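Local coordinates for protein transcriptional regulator (Streptococcus thermophilus LMD-9, PDB 5JUF) that probably activates competence genes as a quorum-sensing regulator of the RNPP family, pairing a DNA-binding helix-turn-helix domain with a peptide-sensing tetratricopeptide domain, at residues P89-P94 / Y243-S248; V165-F170 / L210-A215; K232-I237 / P247-L252; K255-H260 / A268-K273; D272-F277 / E288-G293. One frame throughout, in Å; residues are numbered along the deposited sequence.

Interaction 1: residues P89-P94 / Y243-S248. With SO4 (sulfate ion), chain B.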
# COMPACT_ATOMS: atom_id res chain seq x y z
N PRO A 89 -9.66 5.11 10.64
CA PRO A 89 -9.17 6.37 10.08
C PRO A 89 -8.58 7.27 11.16
O PRO A 89 -9.14 7.42 12.25
CB PRO A 89 -10.43 6.99 9.47
CG PRO A 89 -11.53 6.51 10.37
CD PRO A 89 -11.11 5.13 10.85
N THR A 90 -7.43 7.87 10.85
CA THR A 90 -6.81 8.78 11.80
C THR A 90 -7.40 10.18 11.73
O THR A 90 -7.42 10.88 12.74
CB THR A 90 -5.31 8.89 11.53
OG1 THR A 90 -5.11 9.58 10.29
CG2 THR A 90 -4.68 7.52 11.47
N TYR A 91 -7.85 10.60 10.54
CA TYR A 91 -8.32 11.97 10.31
C TYR A 91 -7.25 13.00 10.68
O TYR A 91 -7.57 14.11 11.09
CB TYR A 91 -9.60 12.27 11.09
CG TYR A 91 -10.75 11.35 10.79
CD1 TYR A 91 -11.28 11.25 9.51
CD2 TYR A 91 -11.35 10.61 11.80
CE1 TYR A 91 -12.36 10.42 9.23
CE2 TYR A 91 -12.42 9.78 11.54
CZ TYR A 91 -12.92 9.69 10.26
OH TYR A 91 -14.00 8.85 10.02
N ARG A 92 -5.98 12.62 10.56
CA ARG A 92 -4.86 13.49 10.91
C ARG A 92 -4.88 13.90 12.38
O ARG A 92 -4.17 14.83 12.78
CB ARG A 92 -4.82 14.74 10.01
CG ARG A 92 -4.45 14.47 8.55
CD ARG A 92 -4.72 15.70 7.68
NE ARG A 92 -6.02 15.63 7.01
CZ ARG A 92 -6.74 16.69 6.64
NH1 ARG A 92 -6.30 17.92 6.89
NH2 ARG A 92 -7.91 16.51 6.04
N ASN A 93 -5.68 13.22 13.19
CA ASN A 93 -5.73 13.46 14.63
C ASN A 93 -4.54 12.77 15.29
O ASN A 93 -4.43 11.53 15.22
CB ASN A 93 -7.05 12.93 15.19
CG ASN A 93 -7.22 13.16 16.70
OD1 ASN A 93 -6.25 13.25 17.45
ND2 ASN A 93 -8.47 13.22 17.13
N PRO A 94 -3.62 13.51 15.92
CA PRO A 94 -2.42 12.86 16.49
C PRO A 94 -2.73 11.75 17.49
O PRO A 94 -2.01 10.74 17.52
CB PRO A 94 -1.67 14.03 17.15
CG PRO A 94 -2.17 15.25 16.45
CD PRO A 94 -3.61 14.97 16.11
N TYR A 243 -18.02 8.62 3.10
CA TYR A 243 -18.52 9.97 2.84
C TYR A 243 -17.67 11.05 3.50
O TYR A 243 -17.61 12.17 2.98
CB TYR A 243 -19.99 10.07 3.24
CG TYR A 243 -20.87 9.42 2.19
CD1 TYR A 243 -20.68 9.73 0.84
CD2 TYR A 243 -21.82 8.47 2.52
CE1 TYR A 243 -21.45 9.13 -0.15
CE2 TYR A 243 -22.59 7.87 1.54
CZ TYR A 243 -22.39 8.21 0.21
OH TYR A 243 -23.15 7.62 -0.78
N SER A 244 -17.00 10.76 4.62
CA SER A 244 -16.19 11.80 5.25
C SER A 244 -14.99 12.19 4.38
O SER A 244 -14.39 13.24 4.62
CB SER A 244 -15.71 11.34 6.63
OG SER A 244 -14.80 10.27 6.52
N TYR A 245 -14.65 11.39 3.37
CA TYR A 245 -13.55 11.71 2.47
C TYR A 245 -14.01 12.46 1.23
O TYR A 245 -13.17 12.90 0.44
CB TYR A 245 -12.82 10.43 2.04
CG TYR A 245 -12.09 9.75 3.18
CD1 TYR A 245 -11.81 10.44 4.36
CD2 TYR A 245 -11.69 8.42 3.09
CE1 TYR A 245 -11.15 9.83 5.41
CE2 TYR A 245 -11.03 7.80 4.14
CZ TYR A 245 -10.77 8.51 5.30
OH TYR A 245 -10.11 7.91 6.35
N LYS A 246 -15.32 12.59 1.04
CA LYS A 246 -15.80 13.26 -0.17
C LYS A 246 -15.41 14.73 -0.23
O LYS A 246 -15.05 15.19 -1.33
CB LYS A 246 -17.32 13.09 -0.29
CG LYS A 246 -17.86 13.38 -1.69
CD LYS A 246 -19.24 12.75 -1.87
CE LYS A 246 -19.69 12.79 -3.33
NZ LYS A 246 -21.20 12.69 -3.43
N PRO A 247 -15.47 15.52 0.85
CA PRO A 247 -15.02 16.92 0.72
C PRO A 247 -13.61 17.03 0.18
O PRO A 247 -13.36 17.93 -0.64
CB PRO A 247 -15.16 17.47 2.15
CG PRO A 247 -16.28 16.68 2.76
CD PRO A 247 -16.04 15.27 2.20
N SER A 248 -12.69 16.13 0.56
CA SER A 248 -11.32 16.22 0.07
C SER A 248 -11.25 16.02 -1.44
O SER A 248 -10.37 16.58 -2.10
CB SER A 248 -10.41 15.21 0.80
OG SER A 248 -10.67 13.87 0.40
S SO4 B . -5.16 7.13 7.68
O1 SO4 B . -4.94 8.51 8.12
O2 SO4 B . -5.06 7.09 6.22
O3 SO4 B . -4.17 6.25 8.28
O4 SO4 B . -6.50 6.70 8.09
O HOH W 1 -7.99 9.20 7.88
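The rings of Tyr91 and Tyr245 meet through their CE1 atoms, 4.1 Å apart, with the two side chains crossing at about a right angle. Pro89 CB lies 3.8 Å above one face of the Tyr91 ring, offset toward its rim, while Ser244 OG comes up to the edge of that ring, near its plane, 3.6 Å from Tyr91 CE1. Beyond the segment, Tyr245 also meets the ring of Phe207 on helix 200-219, the planes about 15° apart. The phenol end of Tyr245 reaches the loop: its OH packs 3.3 Å from Pro89 CB. A water bonded to Tyr245 OH at 2.9 Å also accepts from Tyr91 N and donates to O4 of a sulfate ion, probably carried over from the crystallisation liquor. Thr90 N donates to the same sulfate oxygen, O4, at 3.1 Å, and Lys100 NZ binds the anion as well. Thr90 OG1 accepts from Arg92 N in an ST turn, within a type I' turn running from Thr90 to Asn93. Direct contact is thus van der Waals in kind, and the polar link between the loop and segment 243-248 runs through water, at a surface site where the N-H of Thr90 and the Lys100 amine can hold an anion.

Interaction 2: residues V165-F170 / L210-A215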
# COMPACT_ATOMS: atom_id res chain seq x y z
N VAL A 165 2.39 -1.58 -1.05
CA VAL A 165 3.74 -1.40 -1.61
C VAL A 165 3.76 -0.16 -2.51
O VAL A 165 4.65 0.69 -2.41
CB VAL A 165 4.19 -2.66 -2.36
CG1 VAL A 165 5.50 -2.41 -3.11
CG2 VAL A 165 4.36 -3.83 -1.37
N ILE A 166 2.71 0.00 -3.32
CA ILE A 166 2.63 1.17 -4.21
C ILE A 166 2.52 2.46 -3.40
O ILE A 166 3.10 3.49 -3.76
CB ILE A 166 1.45 0.98 -5.18
CG1 ILE A 166 1.84 -0.04 -6.27
CG2 ILE A 166 1.01 2.32 -5.81
CD1 ILE A 166 0.67 -0.45 -7.14
N ASP A 167 1.77 2.42 -2.28
CA ASP A 167 1.72 3.58 -1.39
C ASP A 167 3.10 3.92 -0.84
O ASP A 167 3.45 5.10 -0.73
CB ASP A 167 0.73 3.30 -0.24
CG ASP A 167 0.24 4.57 0.47
OD1 ASP A 167 0.39 5.69 -0.05
OD2 ASP A 167 -0.34 4.43 1.57
N TYR A 168 3.91 2.91 -0.51
CA TYR A 168 5.26 3.20 -0.02
C TYR A 168 6.14 3.78 -1.12
O TYR A 168 7.01 4.61 -0.84
CB TYR A 168 5.89 1.93 0.57
CG TYR A 168 6.99 2.18 1.58
CD1 TYR A 168 6.79 3.03 2.65
CD2 TYR A 168 8.20 1.52 1.48
CE1 TYR A 168 7.78 3.24 3.60
CE2 TYR A 168 9.22 1.72 2.44
CZ TYR A 168 9.00 2.59 3.49
OH TYR A 168 9.97 2.81 4.46
N TYR A 169 5.92 3.36 -2.37
CA TYR A 169 6.58 3.99 -3.52
C TYR A 169 6.21 5.47 -3.62
O TYR A 169 7.08 6.33 -3.77
CB TYR A 169 6.21 3.23 -4.79
CG TYR A 169 6.37 3.99 -6.10
CD1 TYR A 169 7.62 4.45 -6.52
CD2 TYR A 169 5.28 4.23 -6.92
CE1 TYR A 169 7.76 5.14 -7.73
CE2 TYR A 169 5.42 4.91 -8.13
CZ TYR A 169 6.67 5.36 -8.52
OH TYR A 169 6.82 6.03 -9.72
N PHE A 170 4.92 5.80 -3.51
CA PHE A 170 4.52 7.21 -3.51
C PHE A 170 5.17 7.97 -2.36
O PHE A 170 5.57 9.14 -2.51
CB PHE A 170 3.00 7.34 -3.45
CG PHE A 170 2.28 6.80 -4.66
CD1 PHE A 170 2.90 6.80 -5.90
CD2 PHE A 170 1.01 6.28 -4.55
CE1 PHE A 170 2.25 6.30 -7.02
CE2 PHE A 170 0.35 5.77 -5.67
CZ PHE A 170 0.97 5.79 -6.89
N LEU A 210 -5.09 6.82 -4.55
CA LEU A 210 -5.56 7.84 -5.50
C LEU A 210 -5.27 9.25 -4.97
O LEU A 210 -4.90 10.14 -5.74
CB LEU A 210 -7.06 7.66 -5.80
CG LEU A 210 -7.43 6.35 -6.54
CD1 LEU A 210 -8.93 6.07 -6.48
CD2 LEU A 210 -6.97 6.38 -7.98
N MET A 211 -5.45 9.47 -3.67
CA MET A 211 -5.17 10.78 -3.09
C MET A 211 -3.68 11.10 -3.17
O MET A 211 -3.30 12.25 -3.41
CB MET A 211 -5.62 10.84 -1.62
CG MET A 211 -7.11 10.71 -1.37
SD MET A 211 -8.11 11.99 -2.14
CE MET A 211 -7.19 13.46 -1.66
N ALA A 212 -2.83 10.09 -2.95
CA ALA A 212 -1.39 10.30 -3.11
C ALA A 212 -1.05 10.66 -4.54
O ALA A 212 -0.22 11.55 -4.79
CB ALA A 212 -0.62 9.05 -2.66
N ILE A 213 -1.69 10.00 -5.51
CA ILE A 213 -1.45 10.31 -6.92
C ILE A 213 -1.86 11.75 -7.22
O ILE A 213 -1.13 12.51 -7.87
CB ILE A 213 -2.21 9.32 -7.82
CG1 ILE A 213 -1.58 7.93 -7.71
CG2 ILE A 213 -2.28 9.84 -9.26
CD1 ILE A 213 -2.47 6.84 -8.28
N ALA A 214 -3.07 12.12 -6.79
CA ALA A 214 -3.55 13.48 -7.02
C ALA A 214 -2.59 14.51 -6.42
O ALA A 214 -2.27 15.52 -7.06
CB ALA A 214 -4.95 13.64 -6.44
N ALA A 215 -2.11 14.27 -5.20
CA ALA A 215 -1.23 15.24 -4.56
C ALA A 215 0.10 15.37 -5.30
O ALA A 215 0.62 16.48 -5.45
CB ALA A 215 -1.00 14.86 -3.09
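Apolar contact between segments 165-170 and 210-215 is carried by Phe170, whose ring reaches Ala212 and Ile213 on the neighbouring helix. One side of the ring, at CD2, lies 3.7 Å from Ala212 CB, where the two backbones also come nearest, the CA atoms of Phe170 and Ala212 being 6.7 Å apart. The far end packs on the longer branch of Ile213, with Phe170 CZ 3.4 Å from Ile213 CG1 and CE2 almost as close. With CG1 beside its own backbone N (chi1 -69°), Ile213 brings its CG1-CD1 arm against the CE2-CZ end of the ring, and Ile213 CD1 follows at 3.9 Å from Phe170 CZ. Both approaches to the ring are oblique.

Polar groups contribute little across the contact. Asp167 OD1 comes no closer than 4.4 Å to Ala212 CB, and the same oxygen lies near the like-charged Asp209. Within its own helix, Phe170 places one ring face over the backbone carbonyl of Ile166, whose O stands 3.5 Å above the plane.

Around this core, Ile213 also packs on Ile188 and Val229, and Ile166 on Ile187. The two helices run nearly parallel, 22° between their directions and 10.1 Å at closest approach, with helix 181-192 between them in sequence, an arrangement that fits the stacked helical hairpins of a tetratricopeptide domain.

Interaction 3: residues K232-I237 / P247-L252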
# COMPACT_ATOMS: atom_id res chain seq x y z
N LYS A 232 -12.38 8.22 -10.23
CA LYS A 232 -12.23 6.93 -9.57
C LYS A 232 -12.32 7.07 -8.05
O LYS A 232 -12.85 6.17 -7.38
CB LYS A 232 -10.93 6.24 -9.96
CG LYS A 232 -10.98 4.74 -9.70
CD LYS A 232 -9.74 4.01 -10.14
CE LYS A 232 -9.93 2.49 -10.06
NZ LYS A 232 -10.76 1.91 -11.18
N ALA A 233 -11.81 8.16 -7.49
CA ALA A 233 -11.94 8.37 -6.05
C ALA A 233 -13.40 8.50 -5.66
O ALA A 233 -13.83 7.94 -4.64
CB ALA A 233 -11.15 9.62 -5.63
N LEU A 234 -14.19 9.21 -6.46
CA LEU A 234 -15.62 9.35 -6.17
C LEU A 234 -16.33 8.00 -6.26
O LEU A 234 -17.25 7.72 -5.48
CB LEU A 234 -16.26 10.36 -7.11
CG LEU A 234 -15.87 11.84 -6.93
CD1 LEU A 234 -16.41 12.65 -8.08
CD2 LEU A 234 -16.39 12.38 -5.60
N ALA A 235 -15.93 7.17 -7.21
CA ALA A 235 -16.54 5.85 -7.34
C ALA A 235 -16.21 4.96 -6.14
O ALA A 235 -17.08 4.23 -5.66
CB ALA A 235 -16.07 5.18 -8.64
N VAL A 236 -14.97 5.00 -5.67
CA VAL A 236 -14.61 4.30 -4.44
C VAL A 236 -15.46 4.80 -3.27
O VAL A 236 -15.98 4.01 -2.48
CB VAL A 236 -13.11 4.43 -4.14
CG1 VAL A 236 -12.79 3.87 -2.76
CG2 VAL A 236 -12.27 3.71 -5.19
N ILE A 237 -15.58 6.13 -3.13
CA ILE A 237 -16.38 6.67 -2.04
C ILE A 237 -17.79 6.12 -2.10
O ILE A 237 -18.38 5.77 -1.07
CB ILE A 237 -16.38 8.22 -2.08
CG1 ILE A 237 -15.03 8.75 -1.60
CG2 ILE A 237 -17.55 8.79 -1.24
CD1 ILE A 237 -14.87 10.23 -1.85
N PRO A 247 -15.47 15.52 0.85
CA PRO A 247 -15.02 16.92 0.72
C PRO A 247 -13.61 17.03 0.18
O PRO A 247 -13.36 17.93 -0.64
CB PRO A 247 -15.16 17.47 2.15
CG PRO A 247 -16.28 16.68 2.76
CD PRO A 247 -16.04 15.27 2.20
N SER A 248 -12.69 16.13 0.56
CA SER A 248 -11.32 16.22 0.07
C SER A 248 -11.25 16.02 -1.44
O SER A 248 -10.37 16.58 -2.10
CB SER A 248 -10.41 15.21 0.80
OG SER A 248 -10.67 13.87 0.40
N VAL A 249 -12.19 15.27 -2.01
CA VAL A 249 -12.21 15.08 -3.45
C VAL A 249 -12.73 16.32 -4.15
O VAL A 249 -12.22 16.71 -5.20
CB VAL A 249 -13.04 13.83 -3.81
CG1 VAL A 249 -13.04 13.60 -5.32
CG2 VAL A 249 -12.46 12.61 -3.09
N PHE A 250 -13.77 16.95 -3.60
CA PHE A 250 -14.22 18.24 -4.14
C PHE A 250 -13.10 19.26 -4.10
O PHE A 250 -12.96 20.09 -5.01
CB PHE A 250 -15.44 18.74 -3.36
CG PHE A 250 -16.73 18.06 -3.73
CD1 PHE A 250 -17.02 17.78 -5.05
CD2 PHE A 250 -17.65 17.72 -2.75
CE1 PHE A 250 -18.21 17.15 -5.39
CE2 PHE A 250 -18.84 17.10 -3.08
CZ PHE A 250 -19.12 16.82 -4.40
N VAL A 251 -12.28 19.24 -3.04
CA VAL A 251 -11.11 20.12 -3.00
C VAL A 251 -10.12 19.76 -4.11
O VAL A 251 -9.48 20.65 -4.68
CB VAL A 251 -10.46 20.08 -1.60
CG1 VAL A 251 -9.15 20.86 -1.59
CG2 VAL A 251 -11.43 20.66 -0.54
N LEU A 252 -9.99 18.47 -4.46
CA LEU A 252 -9.13 18.12 -5.59
C LEU A 252 -9.65 18.72 -6.89
O LEU A 252 -8.87 19.22 -7.71
CB LEU A 252 -9.00 16.61 -5.74
CG LEU A 252 -8.22 15.86 -4.66
CD1 LEU A 252 -8.21 14.36 -4.96
CD2 LEU A 252 -6.79 16.40 -4.51
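Helices 226-240 and 246-260 run antiparallel here, their local axes 168° apart in direction and 10.3 Å apart at closest approach, with Ala233 and Val249 bringing the backbones nearest. Val249 is the side chain on which the contact turns, since each of its methyl groups has its own partners. Val249 CG1, anti to the backbone N (chi1 -179°), meets the branched end of Leu234, with Leu234 CD2 at 3.6 Å and CG hardly farther. Val249 CG2, beside that N, touches Ile237 CD1 at 3.6 Å and, more loosely, Ala233 CB at 4.1 Å. One methyl thus packs on Leu234 and the other on Ala233 and Ile237, which lie one turn apart. The side chains of Ile237 and Val249 point in opposing directions and overlap alongside. Three of these four residues are buried; Leu234 is partly exposed. On the flanks, Ile237 also touches Phe207, and Leu252 packs on Met211 and Ala214, so helix 200-219 closes one side of the pair. Only a short connection separates the two helices in sequence, giving an antiparallel arrangement of consecutive helices, consistent with the helical hairpins of tetratricopeptide domains.

Interaction 4: residues K255-H260 / A268-K273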
# COMPACT_ATOMS: atom_id res chain seq x y z
N LYS A 255 -8.66 22.38 -6.98
CA LYS A 255 -7.26 22.56 -7.38
C LYS A 255 -7.11 22.43 -8.89
O LYS A 255 -6.41 23.23 -9.53
CB LYS A 255 -6.36 21.55 -6.67
CG LYS A 255 -6.33 21.61 -5.14
CD LYS A 255 -5.63 22.87 -4.64
CE LYS A 255 -5.29 22.75 -3.15
NZ LYS A 255 -4.76 24.05 -2.61
N TYR A 256 -7.75 21.41 -9.48
CA TYR A 256 -7.68 21.22 -10.92
C TYR A 256 -8.21 22.44 -11.66
O TYR A 256 -7.56 22.94 -12.59
CB TYR A 256 -8.47 19.96 -11.32
CG TYR A 256 -8.65 19.79 -12.81
CD1 TYR A 256 -7.68 19.15 -13.59
CD2 TYR A 256 -9.80 20.26 -13.45
CE1 TYR A 256 -7.86 18.99 -14.96
CE2 TYR A 256 -9.98 20.10 -14.81
CZ TYR A 256 -9.01 19.47 -15.56
OH TYR A 256 -9.21 19.32 -16.91
N GLU A 257 -9.38 22.95 -11.26
CA GLU A 257 -9.93 24.13 -11.91
C GLU A 257 -9.01 25.34 -11.72
O GLU A 257 -8.82 26.13 -12.65
CB GLU A 257 -11.33 24.44 -11.36
CG GLU A 257 -12.38 23.40 -11.73
CD GLU A 257 -12.72 23.39 -13.21
OE1 GLU A 257 -12.31 24.33 -13.93
OE2 GLU A 257 -13.39 22.44 -13.66
N LEU A 258 -8.43 25.48 -10.53
CA LEU A 258 -7.64 26.66 -10.20
C LEU A 258 -6.26 26.62 -10.85
O LEU A 258 -5.79 27.62 -11.40
CB LEU A 258 -7.50 26.78 -8.68
CG LEU A 258 -6.68 27.95 -8.14
CD1 LEU A 258 -7.34 29.28 -8.47
CD2 LEU A 258 -6.46 27.83 -6.64
N LEU A 259 -5.59 25.47 -10.79
CA LEU A 259 -4.19 25.38 -11.19
C LEU A 259 -4.01 24.98 -12.64
O LEU A 259 -3.10 25.47 -13.31
CB LEU A 259 -3.45 24.39 -10.28
CG LEU A 259 -3.47 24.74 -8.80
CD1 LEU A 259 -2.94 23.58 -7.98
CD2 LEU A 259 -2.64 25.99 -8.55
N HIS A 260 -4.87 24.11 -13.17
CA HIS A 260 -4.78 23.69 -14.56
C HIS A 260 -5.70 24.48 -15.48
O HIS A 260 -5.26 24.93 -16.54
CB HIS A 260 -5.07 22.20 -14.70
CG HIS A 260 -4.82 21.67 -16.07
ND1 HIS A 260 -5.80 21.09 -16.84
CD2 HIS A 260 -3.69 21.66 -16.83
CE1 HIS A 260 -5.29 20.73 -18.01
NE2 HIS A 260 -4.01 21.06 -18.03
N ALA A 268 -13.81 28.05 -6.91
CA ALA A 268 -14.55 28.49 -5.73
C ALA A 268 -15.79 27.63 -5.50
O ALA A 268 -16.10 27.27 -4.36
CB ALA A 268 -14.94 29.96 -5.88
N GLU A 269 -16.50 27.31 -6.59
CA GLU A 269 -17.71 26.49 -6.48
C GLU A 269 -17.40 25.10 -5.93
O GLU A 269 -18.17 24.55 -5.14
CB GLU A 269 -18.39 26.40 -7.84
CG GLU A 269 -19.68 25.59 -7.84
CD GLU A 269 -20.72 26.13 -6.88
OE1 GLU A 269 -21.54 25.33 -6.38
OE2 GLU A 269 -20.72 27.35 -6.61
N ASN A 270 -16.29 24.50 -6.36
CA ASN A 270 -15.92 23.19 -5.82
C ASN A 270 -15.49 23.28 -4.36
O ASN A 270 -15.82 22.40 -3.56
CB ASN A 270 -14.81 22.55 -6.66
CG ASN A 270 -15.35 21.90 -7.92
OD1 ASN A 270 -15.94 20.82 -7.86
ND2 ASN A 270 -15.17 22.56 -9.06
N TYR A 271 -14.78 24.35 -3.98
CA TYR A 271 -14.53 24.58 -2.55
C TYR A 271 -15.84 24.69 -1.78
O TYR A 271 -15.98 24.12 -0.69
CB TYR A 271 -13.68 25.83 -2.35
CG TYR A 271 -12.18 25.56 -2.17
CD1 TYR A 271 -11.71 24.88 -1.05
CD2 TYR A 271 -11.25 26.01 -3.11
CE1 TYR A 271 -10.36 24.64 -0.87
CE2 TYR A 271 -9.89 25.77 -2.94
CZ TYR A 271 -9.45 25.08 -1.82
OH TYR A 271 -8.10 24.84 -1.64
N ASP A 272 -16.82 25.42 -2.32
CA ASP A 272 -18.10 25.56 -1.63
C ASP A 272 -18.81 24.23 -1.48
O ASP A 272 -19.44 23.97 -0.44
CB ASP A 272 -18.99 26.57 -2.36
CG ASP A 272 -18.50 27.99 -2.22
OD1 ASP A 272 -17.65 28.24 -1.34
OD2 ASP A 272 -18.98 28.86 -2.99
N LYS A 273 -18.75 23.36 -2.49
CA LYS A 273 -19.35 22.03 -2.34
C LYS A 273 -18.67 21.25 -1.22
O LYS A 273 -19.35 20.59 -0.42
CB LYS A 273 -19.27 21.26 -3.66
CG LYS A 273 -20.17 21.80 -4.77
CD LYS A 273 -19.98 20.99 -6.05
CE LYS A 273 -20.78 21.58 -7.21
NZ LYS A 273 -20.58 20.80 -8.47
O HOH W 2 -16.00 21.63 -11.87
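Segment 255-260 lies on helix 246-260, with a wider pi-type turn at 256-260, and segment 268-273 belongs to the next helix; their backbones stay well apart, the closest CA atoms being those of Glu257 and Asn270 at 8.6 Å. Side chains span this gap in two places. In the first, the phenol of Tyr271 extends toward Lys255, the tyrosine OH lying 3.8 Å from Lys255 CE and 3.6 Å from its NZ. The lysine chain leaves beside its backbone N and bends at chi2 (-69°), after which CD, CE and NZ run on extended past the hydroxyl. Neither group depends on the other for its polar partner: Asp297 OD2 forms a salt bridge with Lys255 NZ and a hydrogen bond with Tyr271 OH, so one carboxylate oxygen draws both together.

At the second place a water intervenes. Glu257 CG approaches Asn270 ND2 to 4.0 Å, with carboxylate and amide planes only 4° apart and the side chains crossing at about a right angle. The water accepts from Asn270 ND2 at 3.1 Å and donates to Glu257 OE2 at 3.3 Å, while ND2 also binds Glu266 O within its own helix.

The polar links at this contact consequently run through mediators, a water on one side and the side-chain carboxylate of Asp297 on the other, whose negative charge probably balances the lysine.

Interaction 5: residues D272-F277 / E288-G293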
# COMPACT_ATOMS: atom_id res chain seq x y z
N ASP A 272 -16.82 25.42 -2.32
CA ASP A 272 -18.10 25.56 -1.63
C ASP A 272 -18.81 24.23 -1.48
O ASP A 272 -19.44 23.97 -0.44
CB ASP A 272 -18.99 26.57 -2.36
CG ASP A 272 -18.50 27.99 -2.22
OD1 ASP A 272 -17.65 28.24 -1.34
OD2 ASP A 272 -18.98 28.86 -2.99
N LYS A 273 -18.75 23.36 -2.49
CA LYS A 273 -19.35 22.03 -2.34
C LYS A 273 -18.67 21.25 -1.22
O LYS A 273 -19.35 20.59 -0.42
CB LYS A 273 -19.27 21.26 -3.66
CG LYS A 273 -20.17 21.80 -4.77
CD LYS A 273 -19.98 20.99 -6.05
CE LYS A 273 -20.78 21.58 -7.21
NZ LYS A 273 -20.58 20.80 -8.47
N ALA A 274 -17.34 21.32 -1.13
CA ALA A 274 -16.63 20.64 -0.05
C ALA A 274 -17.05 21.18 1.31
O ALA A 274 -17.27 20.41 2.25
CB ALA A 274 -15.12 20.77 -0.24
N ILE A 275 -17.14 22.51 1.42
CA ILE A 275 -17.48 23.15 2.69
C ILE A 275 -18.89 22.77 3.12
O ILE A 275 -19.13 22.42 4.28
CB ILE A 275 -17.32 24.68 2.56
CG1 ILE A 275 -15.84 25.04 2.37
CG2 ILE A 275 -17.94 25.38 3.76
CD1 ILE A 275 -15.58 26.48 1.89
N VAL A 276 -19.85 22.86 2.19
CA VAL A 276 -21.23 22.50 2.53
C VAL A 276 -21.30 21.04 2.97
O VAL A 276 -21.96 20.71 3.97
CB VAL A 276 -22.17 22.78 1.35
CG1 VAL A 276 -23.52 22.12 1.59
CG2 VAL A 276 -22.36 24.29 1.16
N PHE A 277 -20.59 20.15 2.27
CA PHE A 277 -20.61 18.74 2.63
C PHE A 277 -20.03 18.52 4.03
O PHE A 277 -20.64 17.84 4.86
CB PHE A 277 -19.83 17.92 1.59
CG PHE A 277 -20.19 16.44 1.56
CD1 PHE A 277 -19.74 15.58 2.57
CD2 PHE A 277 -20.94 15.91 0.52
CE1 PHE A 277 -20.06 14.21 2.54
CE2 PHE A 277 -21.27 14.55 0.49
CZ PHE A 277 -20.83 13.70 1.50
N GLU A 288 -13.64 23.94 8.77
CA GLU A 288 -12.77 25.12 8.91
C GLU A 288 -11.45 24.94 8.18
O GLU A 288 -10.88 25.91 7.68
CB GLU A 288 -12.53 25.41 10.38
CG GLU A 288 -13.79 25.80 11.10
CD GLU A 288 -14.49 26.97 10.43
OE1 GLU A 288 -13.81 27.95 10.06
OE2 GLU A 288 -15.73 26.89 10.26
N SER A 289 -10.95 23.71 8.11
CA SER A 289 -9.72 23.44 7.38
C SER A 289 -9.91 23.69 5.89
O SER A 289 -9.01 24.22 5.23
CB SER A 289 -9.27 22.00 7.64
OG SER A 289 -8.10 21.70 6.92
N ILE A 290 -11.07 23.35 5.35
CA ILE A 290 -11.33 23.59 3.93
C ILE A 290 -11.57 25.07 3.67
O ILE A 290 -11.11 25.62 2.66
CB ILE A 290 -12.51 22.72 3.46
CG1 ILE A 290 -12.14 21.24 3.60
CG2 ILE A 290 -12.86 23.02 2.02
CD1 ILE A 290 -13.21 20.27 3.18
N LYS A 291 -12.27 25.75 4.58
CA LYS A 291 -12.48 27.19 4.44
C LYS A 291 -11.14 27.93 4.44
O LYS A 291 -10.96 28.89 3.68
CB LYS A 291 -13.40 27.68 5.55
CG LYS A 291 -14.85 27.30 5.33
CD LYS A 291 -15.68 27.35 6.61
CE LYS A 291 -15.70 28.71 7.21
NZ LYS A 291 -16.71 28.78 8.31
N ALA A 292 -10.20 27.49 5.28
CA ALA A 292 -8.85 28.05 5.25
C ALA A 292 -8.17 27.81 3.91
O ALA A 292 -7.50 28.69 3.37
CB ALA A 292 -8.01 27.46 6.38
N GLY A 293 -8.34 26.60 3.35
CA GLY A 293 -7.75 26.32 2.05
C GLY A 293 -8.31 27.22 0.96
O GLY A 293 -7.56 27.76 0.14
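Ile275 holds CG1 beside its backbone N (chi1 -67°), which leads the CG1-CD1 arm across to the facing helix, whereas Ile290, with a similar first torsion (-63°), offers its CG2 branch, anti to the backbone N. Ile275 CG1 and Ile290 CG2 then meet at 3.6 Å, the two side chains lying side by side and heading opposite ways. The same CG2 and the CD1 of Ile290 both lie 3.9 Å from Ala274 CB. Ile275 CD1 goes on to touch Lys291 CG at 3.6 Å, the two side chains crossing at about a right angle. Only the aliphatic part of the lysine serves this contact: its chain bends at chi3, and Lys291 NZ leads off to Glu288 OE2, 2.9 Å away, in a salt bridge within its own helix. Asp272 forms a salt bridge with Lys294, a charged tie between the helices. Antiparallel at 163° and 9.1 Å between local axes, helices 264-280 and 284-296 form a helical hairpin at the C-terminal end of the tetratricopeptide domain.

Overall arrangement
All five contacts lie in the tetratricopeptide domain; interactions 2 to 5 follow its helices toward the C-terminal end, while interaction 1 brings in the 89-94 loop. Helix 246-260 takes part in interactions 1, 3 and 4: its start faces the 89-94 loop, its first turns the helix before it, its later part the helix after it. Interactions 1 and 3 share Pro247 and Ser248, with centres 12 Å apart, and Pro247 CB also packs 3.6 Å from Ile290 CD1 of interaction 5. Interaction 2 joins interaction 3 where Met211 CE lies 3.6 Å from Leu252 CD1. Interactions 4 and 5 share Asp272 and Lys273. The bound sulfate sits at interaction 1, where Lys100 also holds it.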